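PDB 4DF3: fibrillarin-like rRNA/tRNA 2'-O-methyltransferase from Aeropyrum pernix, which probably transfers methyl groups from S-adenosyl-L-methionine to ribose 2'-hydroxyls of rRNA and tRNA, at sites chosen by a guide RNA in box C/D particles. Local coordinates for residues A[159-169]-A[200-209]; A[31-39]-A[120-128]. The protein carries 2 engineered substitutions. All coordinates share one frame; numbering follows the deposited sequence.

Contact 1. Residues A[159-169]-A[200-209]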
loop_
_atom_site.group_PDB
_atom_site.type_symbol
_atom_site.label_atom_id
_atom_site.label_comp_id
_atom_site.label_asym_id
_atom_site.label_seq_id
_atom_site.Cartn_x
_atom_site.Cartn_y
_atom_site.Cartn_z
ATOM N N GLU A 159 16.942 6.528 4.782
ATOM C CA GLU A 159 16.696 7.871 4.236
ATOM C C GLU A 159 15.635 7.850 3.139
ATOM O O GLU A 159 15.637 8.639 2.134
ATOM C CB GLU A 159 18.015 8.552 3.815
ATOM C CG GLU A 159 18.882 8.958 5.073
ATOM C CD GLU A 159 20.179 9.665 4.703
ATOM O OE1 GLU A 159 20.283 10.238 3.603
ATOM O OE2 GLU A 159 21.120 9.667 5.528
ATOM N N GLN A 160 14.622 7.047 3.437
ATOM C CA GLN A 160 13.460 6.986 2.587
ATOM C C GLN A 160 12.667 8.298 2.599
ATOM O O GLN A 160 12.066 8.668 1.537
ATOM C CB GLN A 160 12.610 5.778 2.993
ATOM C CG GLN A 160 11.406 5.594 2.093
ATOM C CD GLN A 160 10.687 4.318 2.384
ATOM O OE1 GLN A 160 10.230 3.662 1.468
ATOM N NE2 GLN A 160 10.635 3.920 3.668
ATOM N N ALA A 161 12.678 9.032 3.740
ATOM C CA ALA A 161 11.868 10.225 3.836
ATOM C C ALA A 161 12.309 11.274 2.796
ATOM O O ALA A 161 11.452 11.918 2.211
ATOM C CB ALA A 161 11.829 10.797 5.236
ATOM N N ALA A 162 13.619 11.429 2.583
ATOM C CA ALA A 162 14.136 12.334 1.519
ATOM C C ALA A 162 13.651 11.916 0.137
ATOM O O ALA A 162 13.308 12.781 -0.653
ATOM C CB ALA A 162 15.703 12.388 1.550
ATOM N N ILE A 163 13.597 10.609 -0.116
ATOM C CA ILE A 163 13.099 10.100 -1.427
ATOM C C ILE A 163 11.616 10.462 -1.536
ATOM O O ILE A 163 11.132 10.927 -2.613
ATOM C CB ILE A 163 13.279 8.579 -1.531
ATOM C CG1 ILE A 163 14.774 8.249 -1.478
ATOM C CG2 ILE A 163 12.503 7.971 -2.789
ATOM C CD1 ILE A 163 15.043 6.770 -1.427
ATOM N N VAL A 164 10.882 10.196 -0.436
ATOM C CA VAL A 164 9.452 10.591 -0.398
ATOM C C VAL A 164 9.233 12.057 -0.680
ATOM O O VAL A 164 8.352 12.398 -1.530
ATOM C CB VAL A 164 8.782 10.180 0.911
ATOM C CG1 VAL A 164 7.374 10.824 1.096
ATOM C CG2 VAL A 164 8.712 8.584 0.960
ATOM N N VAL A 165 9.987 12.932 0.026
ATOM C CA VAL A 165 9.751 14.381 -0.152
ATOM C C VAL A 165 9.995 14.811 -1.590
ATOM O O VAL A 165 9.258 15.630 -2.157
ATOM C CB VAL A 165 10.591 15.157 0.891
ATOM C CG1 VAL A 165 10.698 16.618 0.549
ATOM C CG2 VAL A 165 9.943 14.930 2.295
ATOM N N ARG A 166 11.064 14.270 -2.178
ATOM C CA ARG A 166 11.467 14.613 -3.560
ATOM C C ARG A 166 10.390 14.222 -4.554
ATOM O O ARG A 166 9.989 15.015 -5.439
ATOM C CB ARG A 166 12.745 13.865 -3.883
ATOM C CG ARG A 166 13.468 14.382 -5.159
ATOM C CD ARG A 166 14.766 13.671 -5.299
ATOM N NE ARG A 166 15.626 13.881 -4.115
ATOM C CZ ARG A 166 16.329 12.921 -3.529
ATOM N NH1 ARG A 166 16.351 11.686 -4.011
ATOM N NH2 ARG A 166 17.068 13.219 -2.460
ATOM N N ASN A 167 9.928 12.964 -4.442
ATOM C CA ASN A 167 8.791 12.555 -5.254
ATOM C C ASN A 167 7.507 13.388 -4.974
ATOM O O ASN A 167 6.738 13.699 -5.884
ATOM C CB ASN A 167 8.531 11.082 -5.060
ATOM C CG ASN A 167 9.487 10.239 -5.871
ATOM O OD1 ASN A 167 9.126 9.778 -6.968
ATOM N ND2 ASN A 167 10.732 10.024 -5.347
ATOM N N ALA A 168 7.226 13.691 -3.726
ATOM C CA ALA A 168 5.981 14.422 -3.441
ATOM C C ALA A 168 6.036 15.778 -4.113
ATOM O O ALA A 168 5.028 16.272 -4.605
ATOM C CB ALA A 168 5.755 14.622 -1.903
ATOM N N ARG A 169 7.203 16.439 -4.044
ATOM C CA ARG A 169 7.326 17.795 -4.703
ATOM C C ARG A 169 6.996 17.776 -6.184
ATOM O O ARG A 169 6.316 18.694 -6.702
ATOM C CB ARG A 169 8.741 18.376 -4.455
ATOM C CG ARG A 169 8.821 18.982 -3.054
ATOM C CD ARG A 169 10.215 19.298 -2.510
ATOM N NE ARG A 169 10.070 19.979 -1.211
ATOM C CZ ARG A 169 11.054 20.180 -0.316
ATOM N NH1 ARG A 169 12.298 19.740 -0.541
ATOM N NH2 ARG A 169 10.783 20.824 0.832
ATOM N N GLU A 200 13.916 10.677 10.166
ATOM C CA GLU A 200 12.941 10.425 9.059
ATOM C C GLU A 200 11.728 11.277 9.248
ATOM O O GLU A 200 11.250 11.890 8.322
ATOM C CB GLU A 200 12.533 8.943 8.969
ATOM C CG GLU A 200 13.668 8.106 8.537
ATOM C CD GLU A 200 14.122 8.422 7.070
ATOM O OE1 GLU A 200 13.446 7.967 6.147
ATOM O OE2 GLU A 200 15.138 9.113 6.879
ATOM N N ILE A 201 11.177 11.299 10.462
ATOM C CA ILE A 201 9.916 12.039 10.646
ATOM C C ILE A 201 10.165 13.524 10.433
ATOM O O ILE A 201 9.310 14.229 9.907
ATOM C CB ILE A 201 9.332 11.815 12.072
ATOM C CG1 ILE A 201 9.089 10.317 12.334
ATOM C CG2 ILE A 201 8.090 12.751 12.372
ATOM C CD1 ILE A 201 7.820 9.758 11.722
ATOM N N LYS A 202 11.329 14.019 10.888
ATOM C CA LYS A 202 11.596 15.443 10.769
ATOM C C LYS A 202 11.754 15.822 9.288
ATOM O O LYS A 202 11.327 16.868 8.852
ATOM C CB LYS A 202 12.864 15.824 11.558
ATOM C CG LYS A 202 13.217 17.333 11.477
ATOM C CD LYS A 202 14.216 17.677 12.656
ATOM C CE LYS A 202 14.628 19.153 12.769
ATOM N NZ LYS A 202 15.269 19.661 11.537
ATOM N N THR A 203 12.359 14.923 8.528
ATOM C CA THR A 203 12.539 15.125 7.069
ATOM C C THR A 203 11.175 15.269 6.404
ATOM O O THR A 203 10.972 16.138 5.562
ATOM C CB THR A 203 13.394 13.967 6.506
ATOM O OG1 THR A 203 14.680 14.002 7.139
ATOM C CG2 THR A 203 13.600 14.070 5.007
ATOM N N LEU A 204 10.197 14.449 6.832
ATOM C CA LEU A 204 8.878 14.538 6.260
ATOM C C LEU A 204 8.272 15.892 6.624
ATOM O O LEU A 204 7.711 16.564 5.779
ATOM C CB LEU A 204 7.962 13.374 6.762
ATOM C CG LEU A 204 8.458 12.006 6.281
ATOM C CD1 LEU A 204 7.600 10.857 6.911
ATOM C CD2 LEU A 204 8.346 11.883 4.731
ATOM N N MET A 205 8.406 16.272 7.900
ATOM C CA MET A 205 7.770 17.487 8.420
ATOM C C MET A 205 8.420 18.703 7.797
ATOM O O MET A 205 7.714 19.603 7.346
ATOM C CB MET A 205 7.888 17.560 9.933
ATOM C CG MET A 205 7.343 16.321 10.606
ATOM S SD MET A 205 7.157 16.465 12.389
ATOM C CE MET A 205 8.812 16.664 13.075
ATOM N N ASP A 206 9.749 18.695 7.742
ATOM C CA ASP A 206 10.496 19.746 6.997
ATOM C C ASP A 206 10.118 19.812 5.515
ATOM O O ASP A 206 10.320 20.862 4.883
ATOM C CB ASP A 206 12.050 19.620 7.117
ATOM C CG ASP A 206 12.572 19.929 8.521
ATOM O OD1 ASP A 206 11.814 20.470 9.364
ATOM O OD2 ASP A 206 13.738 19.541 8.793
ATOM N N GLY A 207 9.616 18.702 4.946
ATOM C CA GLY A 207 9.115 18.687 3.564
ATOM C C GLY A 207 7.668 19.111 3.393
ATOM O O GLY A 207 7.125 18.970 2.310
ATOM N N GLY A 208 7.034 19.633 4.450
ATOM C CA GLY A 208 5.652 20.108 4.363
ATOM C C GLY A 208 4.592 19.047 4.601
ATOM O O GLY A 208 3.400 19.271 4.351
ATOM N N LEU A 209 5.012 17.864 5.047
ATOM C CA LEU A 209 4.065 16.751 5.304
ATOM C C LEU A 209 3.756 16.816 6.777
ATOM O O LEU A 209 4.650 17.080 7.597
ATOM C CB LEU A 209 4.702 15.418 4.930
ATOM C CG LEU A 209 4.798 15.197 3.434
ATOM C CD1 LEU A 209 5.585 13.924 3.166
ATOM C CD2 LEU A 209 3.390 15.123 2.784
HETATM O O HOH W 1 12.504 5.472 6.160
HETATM O O HOH W 2 15.615 10.714 4.653
#

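Contact 2. Residues A[31-39]-A[120-128]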
loop_
_atom_site.group_PDB
_atom_site.type_symbol
_atom_site.label_atom_id
_atom_site.label_comp_id
_atom_site.label_asym_id
_atom_site.label_seq_id
_atom_site.Cartn_x
_atom_site.Cartn_y
_atom_site.Cartn_z
ATOM N N LYS A 31 -12.367 -6.871 -3.428
ATOM C CA LYS A 31 -13.111 -7.488 -4.510
ATOM C C LYS A 31 -12.201 -7.592 -5.714
ATOM O O LYS A 31 -11.609 -6.585 -6.161
ATOM C CB LYS A 31 -14.326 -6.629 -4.867
ATOM C CG LYS A 31 -15.267 -7.325 -5.853
ATOM C CD LYS A 31 -16.511 -6.425 -6.115
ATOM C CE LYS A 31 -17.465 -6.565 -4.907
ATOM N NZ LYS A 31 -18.766 -5.803 -5.102
ATOM N N ASN A 32 -12.138 -8.801 -6.263
ATOM C CA ASN A 32 -11.174 -9.069 -7.311
ATOM C C ASN A 32 -11.480 -8.260 -8.587
ATOM O O ASN A 32 -12.528 -8.459 -9.229
ATOM C CB ASN A 32 -11.088 -10.585 -7.569
ATOM C CG ASN A 32 -9.798 -10.979 -8.329
ATOM O OD1 ASN A 32 -9.082 -10.103 -8.832
ATOM N ND2 ASN A 32 -9.473 -12.291 -8.370
ATOM N N LEU A 33 -10.577 -7.348 -8.969
ATOM C CA LEU A 33 -10.768 -6.641 -10.277
ATOM C C LEU A 33 -10.654 -7.590 -11.466
ATOM O O LEU A 33 -11.136 -7.251 -12.563
ATOM C CB LEU A 33 -9.720 -5.561 -10.483
ATOM C CG LEU A 33 -9.943 -4.534 -11.587
ATOM C CD1 LEU A 33 -11.236 -3.728 -11.365
ATOM C CD2 LEU A 33 -8.717 -3.583 -11.588
ATOM N N VAL A 34 -9.933 -8.702 -11.290
ATOM C CA VAL A 34 -9.742 -9.665 -12.395
ATOM C C VAL A 34 -10.160 -11.058 -11.929
ATOM O O VAL A 34 -9.276 -11.865 -11.564
ATOM C CB VAL A 34 -8.303 -9.733 -12.852
ATOM C CG1 VAL A 34 -8.244 -10.634 -14.158
ATOM C CG2 VAL A 34 -7.823 -8.366 -13.206
ATOM N N PRO A 35 -11.493 -11.277 -11.848
ATOM C CA PRO A 35 -12.062 -12.471 -11.250
ATOM C C PRO A 35 -11.460 -13.651 -11.962
ATOM O O PRO A 35 -11.304 -13.573 -13.180
ATOM C CB PRO A 35 -13.559 -12.341 -11.539
ATOM C CG PRO A 35 -13.808 -10.995 -11.910
ATOM C CD PRO A 35 -12.544 -10.342 -12.297
ATOM N N GLY A 36 -11.038 -14.671 -11.206
ATOM C CA GLY A 36 -10.298 -15.829 -11.747
ATOM C C GLY A 36 -8.777 -15.775 -11.628
ATOM O O GLY A 36 -8.091 -16.753 -11.940
ATOM N N GLN A 37 -8.217 -14.643 -11.201
ATOM C CA GLN A 37 -6.750 -14.522 -11.145
ATOM C C GLN A 37 -6.236 -14.305 -9.729
ATOM O O GLN A 37 -6.846 -13.601 -8.923
ATOM C CB GLN A 37 -6.235 -13.419 -12.102
ATOM C CG GLN A 37 -6.824 -13.485 -13.528
ATOM C CD GLN A 37 -5.877 -14.094 -14.606
ATOM O OE1 GLN A 37 -5.003 -14.922 -14.314
ATOM N NE2 GLN A 37 -6.073 -13.683 -15.852
ATOM N N ARG A 38 -5.103 -14.928 -9.451
ATOM C CA ARG A 38 -4.502 -14.987 -8.129
ATOM C C ARG A 38 -3.039 -14.472 -8.201
ATOM O O ARG A 38 -2.210 -15.027 -8.958
ATOM C CB ARG A 38 -4.601 -16.453 -7.644
ATOM C CG ARG A 38 -3.889 -16.825 -6.324
ATOM C CD ARG A 38 -3.741 -18.358 -6.127
ATOM N NE ARG A 38 -4.767 -18.929 -5.240
ATOM C CZ ARG A 38 -5.913 -19.494 -5.637
ATOM N NH1 ARG A 38 -6.228 -19.584 -6.931
ATOM N NH2 ARG A 38 -6.757 -19.976 -4.729
ATOM N N VAL A 39 -2.710 -13.446 -7.404
ATOM C CA VAL A 39 -1.399 -12.735 -7.501
ATOM C C VAL A 39 -0.221 -13.328 -6.698
ATOM O O VAL A 39 0.905 -13.437 -7.213
ATOM C CB VAL A 39 -1.540 -11.178 -7.179
ATOM C CG1 VAL A 39 -0.180 -10.502 -6.946
ATOM C CG2 VAL A 39 -2.332 -10.457 -8.254
ATOM N N THR A 120 4.517 -10.098 -14.869
ATOM C CA THR A 120 3.997 -11.458 -15.020
ATOM C C THR A 120 2.856 -11.706 -14.054
ATOM O O THR A 120 2.011 -12.564 -14.318
ATOM C CB THR A 120 5.171 -12.492 -14.834
ATOM O OG1 THR A 120 6.051 -12.393 -15.961
ATOM C CG2 THR A 120 4.690 -13.931 -14.716
ATOM N N VAL A 121 2.861 -10.966 -12.932
ATOM C CA VAL A 121 1.771 -10.891 -11.939
ATOM C C VAL A 121 0.679 -9.874 -12.363
ATOM O O VAL A 121 -0.490 -10.022 -12.015
ATOM C CB VAL A 121 2.334 -10.431 -10.549
ATOM C CG1 VAL A 121 1.233 -10.105 -9.603
ATOM C CG2 VAL A 121 3.324 -11.474 -9.928
ATOM N N VAL A 122 1.069 -8.841 -13.100
ATOM C CA VAL A 122 0.159 -7.727 -13.387
ATOM C C VAL A 122 -0.146 -7.520 -14.862
ATOM O O VAL A 122 -0.579 -6.442 -15.286
ATOM C CB VAL A 122 0.562 -6.379 -12.638
ATOM C CG1 VAL A 122 0.809 -6.646 -11.150
ATOM C CG2 VAL A 122 1.750 -5.662 -13.278
ATOM N N ARG A 123 0.029 -8.590 -15.635
ATOM C CA ARG A 123 -0.223 -8.583 -17.077
ATOM C C ARG A 123 -1.706 -8.432 -17.456
ATOM O O ARG A 123 -2.020 -8.073 -18.593
ATOM C CB ARG A 123 0.336 -9.892 -17.691
ATOM C CG ARG A 123 0.155 -10.089 -19.203
ATOM C CD ARG A 123 1.005 -11.252 -19.758
ATOM N NE ARG A 123 2.439 -11.009 -19.578
ATOM C CZ ARG A 123 3.279 -11.793 -18.887
ATOM N NH1 ARG A 123 2.871 -12.929 -18.303
ATOM N NH2 ARG A 123 4.558 -11.445 -18.800
ATOM N N ASP A 124 -2.614 -8.742 -16.553
ATOM C CA ASP A 124 -4.034 -8.553 -16.848
ATOM C C ASP A 124 -4.649 -7.443 -15.983
ATOM O O ASP A 124 -5.863 -7.199 -16.033
ATOM C CB ASP A 124 -4.823 -9.852 -16.608
ATOM C CG ASP A 124 -4.478 -10.995 -17.594
ATOM O OD1 ASP A 124 -3.989 -10.801 -18.725
ATOM O OD2 ASP A 124 -4.746 -12.139 -17.208
ATOM N N ARG A 125 -3.834 -6.764 -15.178
ATOM C CA ARG A 125 -4.375 -5.638 -14.363
ATOM C C ARG A 125 -3.973 -4.351 -15.000
ATOM O O ARG A 125 -2.846 -3.868 -14.808
ATOM C CB ARG A 125 -3.769 -5.622 -12.972
ATOM C CG ARG A 125 -4.318 -6.596 -12.141
ATOM C CD ARG A 125 -3.939 -6.384 -10.728
ATOM N NE ARG A 125 -4.659 -7.454 -10.016
ATOM C CZ ARG A 125 -5.808 -7.295 -9.347
ATOM N NH1 ARG A 125 -6.333 -6.106 -9.297
ATOM N NH2 ARG A 125 -6.423 -8.341 -8.717
ATOM N N ARG A 126 -4.879 -3.782 -15.762
ATOM C CA ARG A 126 -4.492 -2.721 -16.618
ATOM C C ARG A 126 -4.567 -1.347 -15.979
ATOM O O ARG A 126 -4.392 -0.348 -16.660
ATOM C CB ARG A 126 -5.285 -2.827 -17.898
ATOM C CG ARG A 126 -4.827 -4.073 -18.589
ATOM C CD ARG A 126 -5.701 -4.428 -19.714
ATOM N NE ARG A 126 -5.267 -5.729 -20.201
ATOM C CZ ARG A 126 -5.822 -6.346 -21.234
ATOM N NH1 ARG A 126 -6.837 -5.778 -21.860
ATOM N NH2 ARG A 126 -5.373 -7.542 -21.597
ATOM N N ASN A 127 -4.806 -1.300 -14.660
ATOM C CA ASN A 127 -4.753 -0.039 -13.965
ATOM C C ASN A 127 -3.442 0.043 -13.175
ATOM O O ASN A 127 -3.267 0.950 -12.368
ATOM C CB ASN A 127 -6.000 0.179 -13.077
ATOM C CG ASN A 127 -6.086 -0.813 -11.948
ATOM O OD1 ASN A 127 -5.342 -1.747 -11.895
ATOM N ND2 ASN A 127 -7.002 -0.591 -11.029
ATOM N N ILE A 128 -2.530 -0.903 -13.398
ATOM C CA ILE A 128 -1.198 -0.779 -12.852
ATOM C C ILE A 128 -0.199 -0.438 -13.967
ATOM O O ILE A 128 -0.110 -1.168 -15.000
ATOM C CB ILE A 128 -0.692 -2.035 -12.066
ATOM C CG1 ILE A 128 -1.592 -2.345 -10.875
ATOM C CG2 ILE A 128 0.734 -1.842 -11.615
ATOM C CD1 ILE A 128 -1.276 -3.759 -10.207
#

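Contact 1. Residues A[159-169]-A[200-209]
Glu200 reaches over to the first turn of helix 160-169, and the two helices run side by side, axes 8.5 Å apart and 16° from parallel, on the Rossmann-like methyltransferase sheet. The tight part centres on Ala161. Its CB lies 3.3 Å from the backbone O of Glu200 and meets CG2 of Thr203 and CD2 of Leu204, a close fit that brings the CA atoms of Ala161 and Glu200 to 5.3 Å. On the sheet side, CG1 of Val164 touches CD2 of Leu204 and CD1 of Leu209; Met178 and Met180 of strand 176-183 lie against Val164. One turn on, Val165 sends CG2 against the Thr203 carbonyl and CG1 to within 4.0 Å of Gly207 CA; a CB on Gly207 would run into Val165 CG2. Gly208, with positive phi, then ends the second helix in a Schellman motif.

The outer margin is looser. Arg169, extended from CG to NE, only skirts Gly207 with NH2, and Glu159 leads its carboxylate away from the neighbouring helix. Water enters at the start of helix 160-169, where water 2 joins Ala162 N to Glu200 OE2. The Glu200 chain is bent at chi2 (-66°), which turns its carboxylate back onto this same first turn: Ala161 N donates to OE1 over 2.7 Å, on the syn side but 28° out of the carboxylate plane.

Contact 2. Residues A[31-39]-A[120-128]
Val34 lays its CG2 over one face of the Arg125 guanidinium, the first of several methyls packed on polar groups between these two loops. The same methyl rests 3.6 Å from the Asp124 carbonyl O and also touches Arg125 CG. Leu33, its CG anti to the backbone N (chi1 -166°), brings CD2 to 3.5 Å from Asn127 ND2, the two side chains arriving from opposite directions, while its CB sits beside Arg125 NH1. The Asn127 amide is held by bonds from OD1 to Ser96 OG and from ND2 to Gly100 O. At the far end Val39 CG2 lies 4.2 Å from Arg125 NE.

The polar contacts centre on Arg125 and Asn32. Arg125 runs extended from CG to NE, its guanidinium nearly parallel to the Asn32 amide (6°) but offset from it, OD1 coming obliquely to 3.2 Å from NH2. NH1 hydrogen-bonds to Ser96 and forms a salt bridge with Asp97 OD1, which also accepts from Leu33 N, so helix 90-99 links the two loops. The loop following strand 26-31 of the small antiparallel N-terminal sheet is set against the turn that leads from helix 112-121 into edge strand 128-132 of the methyltransferase sheet.

Bonds inside the loop give it its shape. Asn32 OD1 accepts from Val34 N in an Asx turn, the donor lying 56° out of the carbonyl plane, and ND2 bonds to Gln37 O, 3.0 Å away, and to Glu51. With an alanine here, Val34 N, Gln37 O and Glu51 would each lose an Asn32 partner, and the loop would probably be freer to shift beside Arg125. Across the type II turn from Val34 to Gln37, Gln37 N bonds to Val34 O.

Contacts 1 and 2 lie on opposite sides of the chain's centre, their own centres 31 Å apart and their nearest atoms about 15 Å apart, so neither touches the other. Contact 1 packs two helices of the methyltransferase domain together; contact 2 joins that domain to the N-terminal sheet. The bound S-adenosylmethionine is approached from both. In contact 1 the side chain of Gln160 comes within about 7 Å of it, and Gln160 OE1 hydrogen-bonds to the backbone N of Val155, a cofactor-binding residue. In contact 2 the side chain of Val39 is about 8 Å from the cofactor and about 5 Å from that of Thr90, another binding residue.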